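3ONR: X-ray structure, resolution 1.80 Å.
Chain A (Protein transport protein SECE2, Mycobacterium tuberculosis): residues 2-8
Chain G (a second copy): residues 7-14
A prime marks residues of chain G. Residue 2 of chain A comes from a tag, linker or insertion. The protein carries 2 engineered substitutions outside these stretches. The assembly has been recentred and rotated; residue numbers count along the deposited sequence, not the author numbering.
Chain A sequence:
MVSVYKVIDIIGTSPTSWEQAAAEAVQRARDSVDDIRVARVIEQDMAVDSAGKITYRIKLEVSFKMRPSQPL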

ATOM      1  N   VAL A   2       7.664   7.322 -30.290  1.00 53.63           N
ATOM      2  CA  VAL A   2       7.481   6.073 -31.133  1.00 53.50           C
ATOM      3  C   VAL A   2       6.070   5.551 -30.864  1.00 49.79           C
ATOM      4  O   VAL A   2       5.127   6.236 -31.184  1.00 49.66           O
ATOM      5  CB  VAL A   2       8.531   4.992 -30.792  1.00 55.21           C
ATOM      6  N   SER A   3       5.913   4.369 -30.273  1.00 46.90           N
ATOM      7  CA  SER A   3       4.597   3.993 -29.680  1.00 43.26           C
ATOM      8  C   SER A   3       4.504   4.385 -28.189  1.00 37.21           C
ATOM      9  O   SER A   3       5.245   3.910 -27.348  1.00 36.81           O
ATOM     10  CB  SER A   3       4.293   2.496 -29.852  1.00 44.32           C
ATOM     11  OG  SER A   3       4.490   2.153 -31.222  1.00 50.04           O
ATOM     12  N   VAL A   4       3.575   5.271 -27.925  1.00 32.84           N
ATOM     13  CA  VAL A   4       3.217   5.681 -26.574  1.00 26.91           C
ATOM     14  C   VAL A   4       1.769   5.326 -26.302  1.00 24.90           C
ATOM     15  O   VAL A   4       0.939   5.452 -27.203  1.00 23.79           O
ATOM     16  CB  VAL A   4       3.465   7.232 -26.454  1.00 26.79           C
ATOM     17  CG1 VAL A   4       2.975   7.718 -25.070  1.00 24.48           C
ATOM     18  CG2 VAL A   4       4.932   7.510 -26.652  1.00 25.74           C
ATOM     19  N   TYR A   5       1.408   4.951 -25.061  1.00 20.03           N
ATOM     20  CA  TYR A   5       0.100   4.453 -24.761  1.00 18.69           C
ATOM     21  C   TYR A   5      -0.560   5.283 -23.647  1.00 19.01           C
ATOM     22  O   TYR A   5       0.149   5.901 -22.827  1.00 18.02           O
ATOM     23  CB  TYR A   5       0.197   3.047 -24.220  1.00 20.38           C
ATOM     24  CG  TYR A   5       0.877   2.124 -25.199  1.00 22.21           C
ATOM     25  CD1 TYR A   5       2.268   2.071 -25.294  1.00 27.06           C
ATOM     26  CD2 TYR A   5       0.095   1.221 -25.971  1.00 29.94           C
ATOM     27  CE1 TYR A   5       2.877   1.250 -26.220  1.00 32.58           C
ATOM     28  CE2 TYR A   5       0.706   0.401 -26.961  1.00 32.35           C
ATOM     29  CZ  TYR A   5       2.084   0.387 -27.029  1.00 35.86           C
ATOM     30  OH  TYR A   5       2.749  -0.439 -27.954  1.00 43.38           O
ATOM     31  N   LYS A   6      -1.864   5.327 -23.679  1.00 18.18           N
ATOM     32  CA  LYS A   6      -2.622   5.999 -22.633  1.00 18.38           C
ATOM     33  C   LYS A   6      -3.240   4.966 -21.753  1.00 17.05           C
ATOM     34  O   LYS A   6      -3.594   3.870 -22.219  1.00 18.93           O
ATOM     35  CB  LYS A   6      -3.714   6.879 -23.274  1.00 19.46           C
ATOM     36  CG  LYS A   6      -4.510   7.655 -22.186  1.00 27.08           C
ATOM     37  CD  LYS A   6      -5.291   8.787 -22.847  1.00 33.33           C
ATOM     38  CE  LYS A   6      -6.352   9.309 -21.913  1.00 37.86           C
ATOM     39  NZ  LYS A   6      -5.844  10.108 -20.801  1.00 39.41           N
ATOM     40  N   VAL A   7      -3.293   5.234 -20.464  1.00 16.07           N
ATOM     41  CA  VAL A   7      -3.844   4.221 -19.520  1.00 16.38           C
ATOM     42  C   VAL A   7      -5.072   4.858 -18.889  1.00 19.55           C
ATOM     43  O   VAL A   7      -4.957   5.977 -18.288  1.00 20.71           O
ATOM     44  CB  VAL A   7      -2.801   3.975 -18.337  1.00 18.07           C
ATOM     45  CG1 VAL A   7      -3.351   2.892 -17.305  1.00 21.28           C
ATOM     46  CG2 VAL A   7      -1.530   3.567 -18.921  1.00 18.05           C
ATOM     47  N   ILE A   8      -6.200   4.144 -18.897  1.00 18.98           N
ATOM     48  CA  ILE A   8      -7.278   4.731 -18.115  1.00 20.91           C
ATOM     49  C   ILE A   8      -7.959   3.684 -17.239  1.00 20.77           C
ATOM     50  O   ILE A   8      -7.749   2.475 -17.428  1.00 20.28           O
ATOM     51  CB  ILE A   8      -8.331   5.277 -19.070  1.00 22.51           C
ATOM     52  CG1 ILE A   8      -8.814   4.132 -19.936  1.00 24.71           C
ATOM     53  CG2 ILE A   8      -7.770   6.369 -19.913  1.00 24.68           C
ATOM     54  CD1 ILE A   8     -10.141   4.435 -20.549  1.00 31.44           C
TER
ATOM     55  N   VAL G   7      -4.830  15.350 -15.107  1.00 13.68           N
ATOM     56  CA  VAL G   7      -3.819  14.362 -14.795  1.00 13.32           C
ATOM     57  C   VAL G   7      -4.102  13.218 -15.784  1.00 14.55           C
ATOM     58  O   VAL G   7      -5.272  12.854 -15.926  1.00 14.21           O
ATOM     59  CB  VAL G   7      -4.016  13.778 -13.371  1.00 15.33           C
ATOM     60  CG1 VAL G   7      -2.945  12.789 -13.003  1.00 16.64           C
ATOM     61  CG2 VAL G   7      -3.966  14.874 -12.332  1.00 15.56           C
ATOM     62  N   ILE G   8      -3.043  12.639 -16.322  1.00 15.70           N
ATOM     63  CA  ILE G   8      -3.138  11.434 -17.184  1.00 16.30           C
ATOM     64  C   ILE G   8      -2.013  10.435 -16.849  1.00 16.93           C
ATOM     65  O   ILE G   8      -0.997  10.810 -16.308  1.00 15.25           O
ATOM     66  CB  ILE G   8      -3.060  11.748 -18.705  1.00 17.32           C
ATOM     67  CG1 ILE G   8      -1.746  12.383 -19.100  1.00 17.57           C
ATOM     68  CG2 ILE G   8      -4.229  12.729 -19.137  1.00 18.83           C
ATOM     69  CD1 ILE G   8      -1.601  12.455 -20.707  1.00 26.06           C
ATOM     70  N   ASP G   9      -2.282   9.144 -17.071  1.00 15.56           N
ATOM     71  CA  ASP G   9      -1.185   8.174 -16.926  1.00 14.83           C
ATOM     72  C   ASP G   9      -0.872   7.701 -18.368  1.00 14.17           C
ATOM     73  O   ASP G   9      -1.772   7.456 -19.212  1.00 12.93           O
ATOM     74  CB  ASP G   9      -1.623   6.941 -16.094  1.00 16.40           C
ATOM     75  CG  ASP G   9      -1.735   7.256 -14.596  1.00 25.42           C
ATOM     76  OD1 ASP G   9      -1.393   8.358 -14.162  1.00 32.07           O
ATOM     77  OD2 ASP G   9      -2.203   6.380 -13.834  1.00 39.81           O
ATOM     78  N   ILE G  10       0.421   7.546 -18.624  1.00 13.53           N
ATOM     79  CA  ILE G  10       0.856   7.155 -19.948  1.00 14.65           C
ATOM     80  C   ILE G  10       1.984   6.129 -19.793  1.00 14.66           C
ATOM     81  O   ILE G  10       2.638   6.078 -18.768  1.00 15.13           O
ATOM     82  CB  ILE G  10       1.408   8.400 -20.691  1.00 16.35           C
ATOM     83  CG1 ILE G  10       2.540   9.052 -19.898  1.00 14.31           C
ATOM     84  CG2 ILE G  10       0.254   9.424 -20.996  1.00 15.47           C
ATOM     85  CD1 ILE G  10       3.136  10.324 -20.578  1.00 22.58           C
ATOM     86  N   ILE G  11       2.140   5.320 -20.828  1.00 13.05           N
ATOM     87  CA  ILE G  11       3.216   4.320 -20.862  1.00 12.80           C
ATOM     88  C   ILE G  11       4.127   4.570 -22.058  1.00 14.55           C
ATOM     89  O   ILE G  11       3.636   4.802 -23.215  1.00 15.92           O
ATOM     90  CB  ILE G  11       2.605   2.926 -20.958  1.00 15.12           C
ATOM     91  CG1 ILE G  11       1.833   2.604 -19.631  1.00 12.37           C
ATOM     92  CG2 ILE G  11       3.729   1.790 -21.196  1.00 16.09           C
ATOM     93  CD1 ILE G  11       1.018   1.256 -19.783  1.00 16.38           C
ATOM     94  N   GLY G  12       5.453   4.534 -21.772  1.00 14.86           N
ATOM     95  CA  GLY G  12       6.457   4.560 -22.869  1.00 15.95           C
ATOM     96  C   GLY G  12       7.164   3.187 -22.957  1.00 16.33           C
ATOM     97  O   GLY G  12       7.197   2.377 -21.935  1.00 14.73           O
ATOM     98  N   THR G  13       7.767   2.923 -24.108  1.00 15.27           N
ATOM     99  CA  THR G  13       8.544   1.639 -24.203  1.00 16.02           C
ATOM    100  C   THR G  13       9.880   1.886 -24.865  1.00 15.53           C
ATOM    101  O   THR G  13      10.015   2.903 -25.626  1.00 16.27           O
ATOM    102  CB  THR G  13       7.795   0.519 -24.954  1.00 18.89           C
ATOM    103  OG1 THR G  13       7.765   0.821 -26.341  1.00 24.49           O
ATOM    104  CG2 THR G  13       6.322   0.307 -24.408  1.00 19.50           C
ATOM    105  N   SER G  14      10.842   0.990 -24.613  1.00 14.21           N
ATOM    106  CA  SER G  14      12.165   1.145 -25.253  1.00 15.73           C
ATOM    107  C   SER G  14      12.915  -0.167 -25.237  1.00 14.92           C
ATOM    108  O   SER G  14      12.839  -0.915 -24.239  1.00 15.16           O
ATOM    109  CB  SER G  14      13.006   2.208 -24.498  1.00 12.60           C
ATOM    110  OG  SER G  14      14.388   2.183 -24.864  1.00 15.53           O
TER
HETATM  111  O   HOH W   1       7.589   4.999 -25.991  1.00 11.36           O
HETATM  112  O   HOH W   2      -4.937   8.654 -18.186  1.00  5.54           O

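The two stretches pair as neighbouring antiparallel strands from separate copies of SECE2, their N-to-C directions 143° apart and their axes approaching to 4.6 Å, with 482 Å² of surface buried between them. Val7′, at the start of the chain G stretch, lies out of reach of the chain A stretch. Contact begins at Ile8′, whose CG2 lies 3.5 Å from NZ of Lys6. The lysine side chain leaves its backbone on the same face of the sheet as Ile10′; chi1 to chi3 are t and chi4 is p, and the ammonium end comes nearer the partner strand than the CA-to-CB direction suggests.

At Asp9′ the backbone carries the contact. Its carbonyl oxygen accepts a hydrogen bond from Val7 N (N to O 3.0 Å, 159° at the hydrogen). The return path is bridged by a water: Asp9′ N donates to water 2 at 2.9 Å, and the same water donates to Val7 O at 2.7 Å and accepts from Lys6 NZ at 3.1 Å. The solvent molecule thus fills the gap between Val7 O and Asp9′ N, which are too far apart to bond directly, and ties in the lysine end as well. On the other side of the backbone, the CB atoms of Val7 and Asp9′ sit 3.9 Å apart.

Ile10′ faces Lys6 in a non-hydrogen-bonded pair, where the strands come closest in the register, with 4.5 Å between the CA atoms. Here a CA-H...O contact joins Ile10′ CA to Tyr5 O at 3.2 Å.

Ile11′ makes two direct hydrogen bonds to the chain A stretch. Its N donates to Tyr5 O and its O accepts from Tyr5 N, both at 2.9 Å and nearly straight, at 165° and 164°, closing the reciprocal ring of a hydrogen-bonded antiparallel pair. Ile11′ O also receives a CA-H...O contact from Val4 CA at 3.5 Å. The Ile11′ side chain shares a face with Tyr5 and Val7: its CB lies 4.1 Å from Tyr5 CB, while the t setting of chi2 extends CD1 to within 3.5 Å of Val7 CG2. This isoleucine has the largest area covered by the opposing stretch.

Gly12′ lies across from Val4, with a CA-to-CA distance of 5.0 Å, and contributes no side chain. Beyond it, Thr13′ is linked to Ser3 through water 1, which accepts from Thr13′ N at 2.8 Å and donates to Ser3 O at 2.9 Å. Thr13′ CG2 approaches CE1 of the Tyr5 ring obliquely at 4.0 Å. Ser14′ is beyond reach, and the contact ends there.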